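Local coordinates for uncharacterized ATP-binding protein MJ1010 (Methanocaldococcus jannaschii DSM 2661, PDB 3BJO) that is of unknown function but possibly binds ATP, and has a C-terminal domain, the part in the crystal, that is probably related to helix-turn-helix proteins, at residues A[12-23]-A[94-103]; A[46-54]-A[69-79]. All blocks are in the same frame, centred on the assembly; numbering follows the deposited sequence.

Contact 1 of 2, residues A[12-23]-A[94-103]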
loop_
_atom_site.group_PDB
_atom_site.type_symbol
_atom_site.label_atom_id
_atom_site.label_comp_id
_atom_site.label_asym_id
_atom_site.label_seq_id
_atom_site.Cartn_x
_atom_site.Cartn_y
_atom_site.Cartn_z
ATOM N N LEU A 12 -14.209 -3.535 -5.208
ATOM C CA LEU A 12 -13.598 -3.950 -3.946
ATOM C C LEU A 12 -12.807 -5.259 -4.074
ATOM O O LEU A 12 -11.637 -5.332 -3.632
ATOM C CB LEU A 12 -14.678 -4.044 -2.838
ATOM C CG LEU A 12 -15.247 -2.716 -2.241
ATOM C CD1 LEU A 12 -16.509 -2.946 -1.496
ATOM C CD2 LEU A 12 -14.219 -2.051 -1.325
HETATM N N MSE A 13 -13.445 -6.272 -4.652
HETATM C CA MSE A 13 -12.846 -7.589 -4.918
HETATM C C MSE A 13 -11.672 -7.504 -5.884
HETATM O O MSE A 13 -10.625 -8.130 -5.672
HETATM C CB MSE A 13 -13.887 -8.574 -5.477
HETATM C CG MSE A 13 -15.015 -8.973 -4.528
HETATM SE SE MSE A 13 -14.439 -9.428 -2.647
HETATM C CE MSE A 13 -13.234 -10.942 -3.020
ATOM N N ASP A 14 -11.844 -6.760 -6.966
ATOM C CA ASP A 14 -10.760 -6.525 -7.897
ATOM C C ASP A 14 -9.515 -5.986 -7.192
ATOM O O ASP A 14 -8.418 -6.399 -7.520
ATOM C CB ASP A 14 -11.215 -5.520 -8.973
ATOM C CG ASP A 14 -10.138 -5.216 -10.001
ATOM O OD1 ASP A 14 -9.783 -6.146 -10.783
ATOM O OD2 ASP A 14 -9.697 -4.022 -10.054
ATOM N N GLU A 15 -9.680 -5.044 -6.257
ATOM C CA GLU A 15 -8.543 -4.394 -5.663
ATOM C C GLU A 15 -7.907 -5.362 -4.692
ATOM O O GLU A 15 -6.726 -5.323 -4.512
ATOM C CB GLU A 15 -8.911 -3.100 -4.928
ATOM C CG GLU A 15 -7.711 -2.478 -4.074
ATOM C CD GLU A 15 -6.400 -2.316 -4.869
ATOM O OE1 GLU A 15 -6.467 -2.087 -6.102
ATOM O OE2 GLU A 15 -5.304 -2.466 -4.282
ATOM N N ILE A 16 -8.704 -6.235 -4.080
ATOM C CA ILE A 16 -8.177 -7.325 -3.280
ATOM C C ILE A 16 -7.275 -8.264 -4.097
ATOM O O ILE A 16 -6.185 -8.623 -3.631
ATOM C CB ILE A 16 -9.303 -8.117 -2.505
ATOM C CG1 ILE A 16 -9.815 -7.273 -1.319
ATOM C CG2 ILE A 16 -8.771 -9.493 -1.972
ATOM C CD1 ILE A 16 -11.049 -7.803 -0.630
ATOM N N SER A 17 -7.707 -8.661 -5.291
ATOM C CA SER A 17 -6.882 -9.491 -6.151
ATOM C C SER A 17 -5.616 -8.747 -6.507
ATOM O O SER A 17 -4.540 -9.327 -6.533
ATOM C CB SER A 17 -7.595 -9.855 -7.472
ATOM O OG SER A 17 -8.874 -10.370 -7.177
ATOM N N LYS A 18 -5.743 -7.463 -6.792
ATOM C CA LYS A 18 -4.589 -6.666 -7.165
ATOM C C LYS A 18 -3.568 -6.568 -6.030
ATOM O O LYS A 18 -2.362 -6.678 -6.238
ATOM C CB LYS A 18 -5.033 -5.262 -7.616
ATOM C CG LYS A 18 -5.425 -5.225 -9.090
ATOM C CD LYS A 18 -6.058 -3.883 -9.520
ATOM C CE LYS A 18 -6.573 -4.058 -10.960
ATOM N NZ LYS A 18 -7.673 -3.114 -11.410
ATOM N N LEU A 19 -4.041 -6.312 -4.824
ATOM C CA LEU A 19 -3.129 -6.174 -3.716
ATOM C C LEU A 19 -2.441 -7.548 -3.442
ATOM O O LEU A 19 -1.262 -7.619 -3.189
ATOM C CB LEU A 19 -3.895 -5.707 -2.476
ATOM C CG LEU A 19 -2.925 -5.543 -1.315
ATOM C CD1 LEU A 19 -1.917 -4.396 -1.613
ATOM C CD2 LEU A 19 -3.736 -5.331 0.017
ATOM N N LYS A 20 -3.195 -8.630 -3.508
ATOM C CA LYS A 20 -2.664 -9.995 -3.322
ATOM C C LYS A 20 -1.560 -10.332 -4.325
ATOM O O LYS A 20 -0.557 -10.969 -3.963
ATOM C CB LYS A 20 -3.782 -11.047 -3.477
ATOM C CG LYS A 20 -4.577 -11.257 -2.214
ATOM C CD LYS A 20 -5.583 -12.392 -2.430
ATOM C CE LYS A 20 -6.196 -12.938 -1.141
ATOM N NZ LYS A 20 -7.277 -13.919 -1.522
ATOM N N ASP A 21 -1.786 -9.931 -5.583
ATOM C CA ASP A 21 -0.791 -10.084 -6.626
ATOM C C ASP A 21 0.454 -9.233 -6.317
ATOM O O ASP A 21 1.573 -9.716 -6.438
ATOM C CB ASP A 21 -1.360 -9.661 -7.986
ATOM C CG ASP A 21 -2.266 -10.744 -8.630
ATOM O OD1 ASP A 21 -2.617 -11.772 -7.987
ATOM O OD2 ASP A 21 -2.641 -10.561 -9.818
ATOM N N PHE A 22 0.247 -7.964 -5.957
ATOM C CA PHE A 22 1.347 -7.073 -5.548
ATOM C C PHE A 22 2.211 -7.746 -4.483
ATOM O O PHE A 22 3.458 -7.729 -4.544
ATOM C CB PHE A 22 0.787 -5.730 -4.988
ATOM C CG PHE A 22 1.826 -4.882 -4.252
ATOM C CD1 PHE A 22 2.798 -4.163 -4.956
ATOM C CD2 PHE A 22 1.842 -4.837 -2.881
ATOM C CE1 PHE A 22 3.721 -3.397 -4.299
ATOM C CE2 PHE A 22 2.806 -4.085 -2.180
ATOM C CZ PHE A 22 3.733 -3.347 -2.906
ATOM N N LEU A 23 1.541 -8.289 -3.472
ATOM C CA LEU A 23 2.240 -8.781 -2.293
ATOM C C LEU A 23 2.910 -10.124 -2.629
ATOM O O LEU A 23 4.037 -10.373 -2.219
ATOM C CB LEU A 23 1.240 -8.964 -1.150
ATOM C CG LEU A 23 0.683 -7.702 -0.494
ATOM C CD1 LEU A 23 -0.299 -8.110 0.600
ATOM C CD2 LEU A 23 1.861 -6.917 0.082
ATOM N N LEU A 94 -10.719 1.627 -1.785
ATOM C CA LEU A 94 -10.620 0.222 -2.263
ATOM C C LEU A 94 -9.298 -0.359 -1.783
ATOM O O LEU A 94 -9.252 -1.513 -1.355
ATOM C CB LEU A 94 -10.664 0.122 -3.806
ATOM C CG LEU A 94 -11.834 0.750 -4.590
ATOM C CD1 LEU A 94 -11.621 0.671 -6.134
ATOM C CD2 LEU A 94 -13.161 0.026 -4.232
ATOM N N VAL A 95 -8.225 0.446 -1.884
ATOM C CA VAL A 95 -6.917 0.033 -1.408
ATOM C C VAL A 95 -7.018 -0.182 0.104
ATOM O O VAL A 95 -6.576 -1.208 0.585
ATOM C CB VAL A 95 -5.764 1.034 -1.792
ATOM C CG1 VAL A 95 -4.468 0.568 -1.147
ATOM C CG2 VAL A 95 -5.587 1.148 -3.377
ATOM N N TRP A 96 -7.590 0.781 0.846
ATOM C CA TRP A 96 -7.763 0.607 2.303
ATOM C C TRP A 96 -8.479 -0.680 2.680
ATOM O O TRP A 96 -8.011 -1.466 3.532
ATOM C CB TRP A 96 -8.486 1.812 2.924
ATOM C CG TRP A 96 -8.332 1.916 4.422
ATOM C CD1 TRP A 96 -7.191 1.690 5.168
ATOM C CD2 TRP A 96 -9.345 2.293 5.356
ATOM N NE1 TRP A 96 -7.447 1.895 6.516
ATOM C CE2 TRP A 96 -8.753 2.265 6.661
ATOM C CE3 TRP A 96 -10.700 2.655 5.223
ATOM C CZ2 TRP A 96 -9.472 2.601 7.828
ATOM C CZ3 TRP A 96 -11.421 2.956 6.384
ATOM C CH2 TRP A 96 -10.805 2.928 7.669
ATOM N N ASN A 97 -9.648 -0.885 2.069
ATOM C CA ASN A 97 -10.407 -2.078 2.336
ATOM C C ASN A 97 -9.559 -3.328 2.055
ATOM O O ASN A 97 -9.570 -4.278 2.822
ATOM C CB ASN A 97 -11.671 -2.120 1.480
ATOM C CG ASN A 97 -12.483 -3.376 1.742
ATOM O OD1 ASN A 97 -13.031 -3.558 2.842
ATOM N ND2 ASN A 97 -12.477 -4.303 0.759
ATOM N N ALA A 98 -8.850 -3.345 0.931
ATOM C CA ALA A 98 -8.038 -4.515 0.587
ATOM C C ALA A 98 -6.974 -4.794 1.687
ATOM O O ALA A 98 -6.802 -5.933 2.165
ATOM C CB ALA A 98 -7.418 -4.286 -0.781
ATOM N N ILE A 99 -6.261 -3.759 2.123
ATOM C CA ILE A 99 -5.320 -3.932 3.223
ATOM C C ILE A 99 -5.982 -4.603 4.462
ATOM O O ILE A 99 -5.440 -5.558 5.065
ATOM C CB ILE A 99 -4.673 -2.571 3.637
ATOM C CG1 ILE A 99 -3.739 -2.065 2.536
ATOM C CG2 ILE A 99 -3.942 -2.679 5.023
ATOM C CD1 ILE A 99 -3.439 -0.541 2.653
ATOM N N LYS A 100 -7.147 -4.101 4.843
ATOM C CA LYS A 100 -7.867 -4.589 6.030
ATOM C C LYS A 100 -8.370 -6.040 5.848
ATOM O O LYS A 100 -8.502 -6.788 6.812
ATOM C CB LYS A 100 -9.077 -3.683 6.323
ATOM C CG LYS A 100 -8.739 -2.207 6.660
ATOM C CD LYS A 100 -10.009 -1.319 6.705
ATOM C CE LYS A 100 -10.650 -1.314 8.086
ATOM N NZ LYS A 100 -11.558 -0.133 8.299
ATOM N N ARG A 101 -8.675 -6.407 4.609
ATOM C CA ARG A 101 -9.147 -7.756 4.306
ATOM C C ARG A 101 -8.010 -8.761 4.141
ATOM O O ARG A 101 -8.185 -9.923 4.413
ATOM C CB ARG A 101 -9.981 -7.747 3.021
ATOM C CG ARG A 101 -11.477 -7.953 3.226
ATOM C CD ARG A 101 -12.182 -6.736 3.749
ATOM N NE ARG A 101 -12.203 -6.687 5.208
ATOM C CZ ARG A 101 -12.478 -5.593 5.940
ATOM N NH1 ARG A 101 -12.461 -5.675 7.273
ATOM N NH2 ARG A 101 -12.745 -4.412 5.358
ATOM N N VAL A 102 -6.851 -8.302 3.686
ATOM C CA VAL A 102 -5.758 -9.202 3.258
ATOM C C VAL A 102 -4.674 -9.304 4.340
ATOM O O VAL A 102 -4.145 -10.377 4.567
ATOM C CB VAL A 102 -5.154 -8.756 1.878
ATOM C CG1 VAL A 102 -3.927 -9.562 1.470
ATOM C CG2 VAL A 102 -6.206 -8.823 0.792
ATOM N N LEU A 103 -4.365 -8.207 5.031
ATOM C CA LEU A 103 -3.284 -8.226 6.036
ATOM C C LEU A 103 -3.761 -8.412 7.459
ATOM O O LEU A 103 -2.959 -8.486 8.430
ATOM C CB LEU A 103 -2.448 -6.941 5.945
ATOM C CG LEU A 103 -1.615 -6.936 4.661
ATOM C CD1 LEU A 103 -2.491 -7.012 3.475
ATOM C CD2 LEU A 103 -0.898 -5.664 4.589
ATOM O OXT LEU A 103 -4.962 -8.449 7.672
HETATM O O HOH W 1 -11.018 -3.756 -1.659
#
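Ile-16 overlaps the helix 94-102 as a knob in a hole made by Asn-97, Ala-98, Arg-101 and Val-102. With CG1 turned beside its backbone N (chi1 -74°), its two branches part: CG1 lies 3.8 Å from Ala-98 CA and carries CD1 on to CB and CG of Arg-101, whereas CG2 meets Val-102 CG2. Val-102 is the reciprocal knob, set among Ile-16, Leu-19, Lys-20 and Leu-23; its CG1 and Leu-23 CD1 approach tip to tip. The small Ala-98 lets the backbones close in, and Leu-19 CD2 comes within 3.6 Å of Ile-99 N. The two helix axes pass 8.5 Å apart at -63°. Glu-15 lays CG 3.3 Å from Leu-94 O, and its chain, bent at chi2, brings OE2 beside Val-95 CG2. Leu-12 CD2 touches Leu-94 CD2 at 3.7 Å, the side chains crossing at about a right angle. Beside them a water donates to Leu-12 O (2.6 Å) and Leu-94 O and accepts from Asn-97 ND2, tying the helices together. The amide's other branch, OD1, takes Arg-101 NH2 (2.7 Å) in the guanidinium plane, though the donor is tilted 33° from the carbonyl plane; with the water this holds the amide's orientation. Beyond this interface, Ile-99 and Leu-103 rest on Leu-51 of helix 44-52, Phe-22 touches Ile-47 there, and Val-95 leans on Pro-90 of strand 87-90.

Contact 2 of 2, residues A[46-54]-A[69-79]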
loop_
_atom_site.group_PDB
_atom_site.type_symbol
_atom_site.label_atom_id
_atom_site.label_comp_id
_atom_site.label_asym_id
_atom_site.label_seq_id
_atom_site.Cartn_x
_atom_site.Cartn_y
_atom_site.Cartn_z
ATOM N N ASP A 46 9.161 -5.819 5.449
ATOM C CA ASP A 46 9.131 -4.387 5.775
ATOM C C ASP A 46 7.859 -3.746 5.186
ATOM O O ASP A 46 7.216 -2.843 5.783
ATOM C CB ASP A 46 10.361 -3.653 5.158
ATOM C CG ASP A 46 11.735 -4.262 5.572
ATOM O OD1 ASP A 46 11.813 -4.838 6.701
ATOM O OD2 ASP A 46 12.714 -4.178 4.733
ATOM N N ILE A 47 7.531 -4.197 3.984
ATOM C CA ILE A 47 6.381 -3.698 3.264
ATOM C C ILE A 47 5.063 -4.066 4.008
ATOM O O ILE A 47 4.176 -3.213 4.185
ATOM C CB ILE A 47 6.421 -4.253 1.808
ATOM C CG1 ILE A 47 7.503 -3.496 1.015
ATOM C CG2 ILE A 47 5.029 -4.073 1.113
ATOM C CD1 ILE A 47 8.128 -4.241 -0.186
ATOM N N ILE A 48 4.953 -5.334 4.412
ATOM C CA ILE A 48 3.818 -5.866 5.197
ATOM C C ILE A 48 3.695 -5.102 6.495
ATOM O O ILE A 48 2.625 -4.655 6.864
ATOM C CB ILE A 48 4.011 -7.370 5.477
ATOM C CG1 ILE A 48 4.093 -8.197 4.161
ATOM C CG2 ILE A 48 3.011 -7.916 6.535
ATOM C CD1 ILE A 48 2.778 -8.747 3.612
ATOM N N ASN A 49 4.795 -4.943 7.203
ATOM C CA ASN A 49 4.765 -4.149 8.436
ATOM C C ASN A 49 4.208 -2.729 8.265
ATOM O O ASN A 49 3.406 -2.308 9.072
ATOM C CB ASN A 49 6.139 -4.178 9.151
ATOM C CG ASN A 49 6.414 -5.548 9.779
ATOM O OD1 ASN A 49 5.529 -6.407 9.807
ATOM N ND2 ASN A 49 7.617 -5.753 10.280
ATOM N N ALA A 50 4.589 -2.023 7.186
ATOM C CA ALA A 50 4.125 -0.670 6.992
ATOM C C ALA A 50 2.626 -0.684 6.682
ATOM O O ALA A 50 1.845 0.141 7.188
ATOM C CB ALA A 50 4.885 -0.024 5.800
ATOM N N LEU A 51 2.228 -1.592 5.807
ATOM C CA LEU A 51 0.816 -1.637 5.373
ATOM C C LEU A 51 -0.105 -2.049 6.522
ATOM O O LEU A 51 -1.256 -1.626 6.601
ATOM C CB LEU A 51 0.679 -2.608 4.210
ATOM C CG LEU A 51 1.190 -2.056 2.876
ATOM C CD1 LEU A 51 1.088 -3.150 1.748
ATOM C CD2 LEU A 51 0.433 -0.815 2.431
ATOM N N LYS A 52 0.408 -2.889 7.417
ATOM C CA LYS A 52 -0.415 -3.362 8.508
ATOM C C LYS A 52 -0.827 -2.182 9.380
ATOM O O LYS A 52 -1.863 -2.219 10.064
ATOM C CB LYS A 52 0.304 -4.447 9.320
ATOM C CG LYS A 52 -0.039 -5.858 8.816
ATOM C CD LYS A 52 0.961 -6.963 9.199
ATOM C CE LYS A 52 1.147 -7.166 10.648
ATOM N NZ LYS A 52 1.653 -8.570 10.981
ATOM N N LEU A 53 -0.045 -1.111 9.314
ATOM C CA LEU A 53 -0.323 0.077 10.146
ATOM C C LEU A 53 -1.672 0.694 9.742
ATOM O O LEU A 53 -2.364 1.318 10.547
ATOM C CB LEU A 53 0.799 1.116 10.020
ATOM C CG LEU A 53 2.136 0.836 10.724
ATOM C CD1 LEU A 53 3.191 1.942 10.387
ATOM C CD2 LEU A 53 1.984 0.715 12.260
ATOM N N PHE A 54 -2.043 0.488 8.489
ATOM C CA PHE A 54 -3.260 1.077 7.961
ATOM C C PHE A 54 -4.491 0.229 8.305
ATOM O O PHE A 54 -5.613 0.580 7.928
ATOM C CB PHE A 54 -3.127 1.198 6.436
ATOM C CG PHE A 54 -2.136 2.269 6.001
ATOM C CD1 PHE A 54 -2.566 3.586 5.773
ATOM C CD2 PHE A 54 -0.777 1.980 5.882
ATOM C CE1 PHE A 54 -1.634 4.611 5.407
ATOM C CE2 PHE A 54 0.154 2.991 5.491
ATOM C CZ PHE A 54 -0.286 4.301 5.251
ATOM N N VAL A 69 10.764 2.309 2.033
ATOM C CA VAL A 69 9.526 1.496 2.018
ATOM C C VAL A 69 8.327 2.314 1.533
ATOM O O VAL A 69 7.614 1.899 0.620
ATOM C CB VAL A 69 9.210 0.857 3.392
ATOM C CG1 VAL A 69 7.821 0.134 3.318
ATOM C CG2 VAL A 69 10.315 -0.082 3.826
ATOM N N TYR A 70 8.092 3.501 2.102
ATOM C CA TYR A 70 6.916 4.217 1.628
ATOM C C TYR A 70 7.081 4.810 0.219
ATOM O O TYR A 70 6.086 4.961 -0.504
ATOM C CB TYR A 70 6.343 5.208 2.676
ATOM C CG TYR A 70 7.159 6.481 2.965
ATOM C CD1 TYR A 70 7.791 6.673 4.218
ATOM C CD2 TYR A 70 7.238 7.483 2.026
ATOM C CE1 TYR A 70 8.509 7.862 4.487
ATOM C CE2 TYR A 70 7.936 8.658 2.268
ATOM C CZ TYR A 70 8.571 8.836 3.484
ATOM O OH TYR A 70 9.266 9.981 3.657
ATOM N N VAL A 71 8.308 5.187 -0.170
ATOM C CA VAL A 71 8.551 5.606 -1.575
ATOM C C VAL A 71 8.169 4.478 -2.563
ATOM O O VAL A 71 7.536 4.731 -3.593
ATOM C CB VAL A 71 9.987 6.046 -1.806
ATOM C CG1 VAL A 71 10.348 6.048 -3.328
ATOM C CG2 VAL A 71 10.193 7.450 -1.219
ATOM N N TYR A 72 8.549 3.240 -2.235
ATOM C CA TYR A 72 8.165 2.097 -3.070
ATOM C C TYR A 72 6.641 2.004 -3.142
ATOM O O TYR A 72 6.084 1.832 -4.217
ATOM C CB TYR A 72 8.807 0.796 -2.516
ATOM C CG TYR A 72 8.445 -0.482 -3.271
ATOM C CD1 TYR A 72 9.015 -0.780 -4.503
ATOM C CD2 TYR A 72 7.510 -1.373 -2.753
ATOM C CE1 TYR A 72 8.658 -1.971 -5.207
ATOM C CE2 TYR A 72 7.151 -2.542 -3.445
ATOM C CZ TYR A 72 7.736 -2.818 -4.658
ATOM O OH TYR A 72 7.349 -3.949 -5.321
ATOM N N LEU A 73 5.966 2.149 -1.993
ATOM C CA LEU A 73 4.509 1.940 -1.919
ATOM C C LEU A 73 3.737 3.073 -2.630
ATOM O O LEU A 73 2.642 2.872 -3.130
ATOM C CB LEU A 73 4.068 1.856 -0.453
ATOM C CG LEU A 73 4.492 0.594 0.337
ATOM C CD1 LEU A 73 4.204 0.765 1.839
ATOM C CD2 LEU A 73 3.708 -0.584 -0.176
ATOM N N VAL A 74 4.338 4.265 -2.676
ATOM C CA VAL A 74 3.797 5.361 -3.469
ATOM C C VAL A 74 4.058 5.093 -4.951
ATOM O O VAL A 74 3.156 5.192 -5.754
ATOM C CB VAL A 74 4.362 6.750 -3.006
ATOM C CG1 VAL A 74 3.850 7.901 -3.950
ATOM C CG2 VAL A 74 3.942 7.007 -1.559
ATOM N N LYS A 75 5.291 4.733 -5.304
ATOM C CA LYS A 75 5.647 4.464 -6.700
ATOM C C LYS A 75 4.674 3.444 -7.271
ATOM O O LYS A 75 4.223 3.558 -8.420
ATOM C CB LYS A 75 7.062 3.907 -6.784
ATOM C CG LYS A 75 7.599 3.701 -8.204
ATOM C CD LYS A 75 8.624 2.534 -8.251
ATOM C CE LYS A 75 8.951 2.103 -9.721
ATOM N NZ LYS A 75 7.745 1.549 -10.445
ATOM N N LYS A 76 4.350 2.456 -6.436
ATOM C CA LYS A 76 3.494 1.341 -6.826
ATOM C C LYS A 76 1.999 1.586 -6.695
ATOM O O LYS A 76 1.218 0.635 -6.779
ATOM C CB LYS A 76 3.902 0.078 -6.041
ATOM C CG LYS A 76 5.301 -0.417 -6.392
ATOM C CD LYS A 76 5.386 -1.059 -7.790
ATOM C CE LYS A 76 6.828 -1.139 -8.296
ATOM N NZ LYS A 76 6.979 -1.770 -9.712
ATOM N N ASN A 77 1.616 2.849 -6.486
ATOM C CA ASN A 77 0.231 3.292 -6.381
ATOM C C ASN A 77 -0.590 2.639 -5.308
ATOM O O ASN A 77 -1.794 2.455 -5.477
ATOM C CB ASN A 77 -0.489 3.147 -7.728
ATOM C CG ASN A 77 0.262 3.816 -8.825
ATOM O OD1 ASN A 77 0.492 5.027 -8.782
ATOM N ND2 ASN A 77 0.686 3.032 -9.806
ATOM N N ILE A 78 0.060 2.286 -4.204
ATOM C CA ILE A 78 -0.646 1.742 -3.051
ATOM C C ILE A 78 -1.031 2.881 -2.116
ATOM O O ILE A 78 -2.113 2.866 -1.532
ATOM C CB ILE A 78 0.216 0.674 -2.266
ATOM C CG1 ILE A 78 0.798 -0.408 -3.213
ATOM C CG2 ILE A 78 -0.603 0.034 -1.139
ATOM C CD1 ILE A 78 -0.221 -1.224 -3.992
ATOM N N LEU A 79 -0.125 3.848 -1.956
ATOM C CA LEU A 79 -0.267 4.923 -0.972
ATOM C C LEU A 79 -0.093 6.271 -1.662
ATOM O O LEU A 79 0.539 6.336 -2.701
ATOM C CB LEU A 79 0.832 4.754 0.081
ATOM C CG LEU A 79 0.571 3.971 1.390
ATOM C CD1 LEU A 79 -0.508 2.947 1.399
ATOM C CD2 LEU A 79 1.831 3.426 1.974
#
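Probably a winged-helix-like arrangement, as the helix-turn-helix kinship and the helices beside a three-stranded antiparallel sheet suggest, the fold has two crossed helices here, Ile-47, Ala-50 and Leu-51 packing on Val-69 and Leu-73. The axes cross at -78°, 10.2 Å apart, and the join is purely apolar. Val-69 spans one turn, from Asp-46 to Ala-50: CG1 lies 3.8 Å from Ala-50 CB, and CG2 touches Asp-46 CB, while the carboxylate of Asp-46 pairs with Arg-43. Ile-47 splits its branches, CG2 going to Leu-73 CD2 and CD1 crossing to Tyr-72 CE2 (3.8 Å). Leu-73 inserts both methyls between Ile-47, Ala-50 and Leu-51. Further along, Leu-51 CD2 bears on Ile-78 CG2 and on Leu-79 CD1 (4.0 Å). That CD1 also lies over one face of the Phe-54 ring, offset toward the rim, with CD2 3.9 Å from Phe-54 CE2. Cut back to an alanine, Leu-79 loses CG and both methyls, which would probably open a gap between the Phe-54 ring and Leu-51 CD2, the latter keeping Ile-78. The turn that brings in Ile-78 and Leu-79 is a Schellman motif with Asn-77 at positive phi: Asn-77 N bonds Val-74 O, and Ile-78 N bonds Leu-73 O at 2.9 Å, an oxygen that also takes Leu-79 N at 3.2 Å.

Overall arrangement
From the N terminus, the long helix 3-24 supplies the first half of contact 1 and meets its partner only in the last helix, 93-102. The chain first runs through the hairpin of strands 32-35 and 38-41 into helix 44-52. Contact 2 closes the shorter loop, 14 residues that include strand 60-61, by bringing in helix 67-75. Strands 79-82 and 87-90 follow, and contact 1 then closes a 70-residue loop with contact 2 nested inside it. The centres lie about 13 Å apart and the contacts touch: Trp-96 NE1 probably donates to Phe-54 O, while Val-95 CG1 packs against Ile-78 O. The terminal helices thus pack against the central crossed pair.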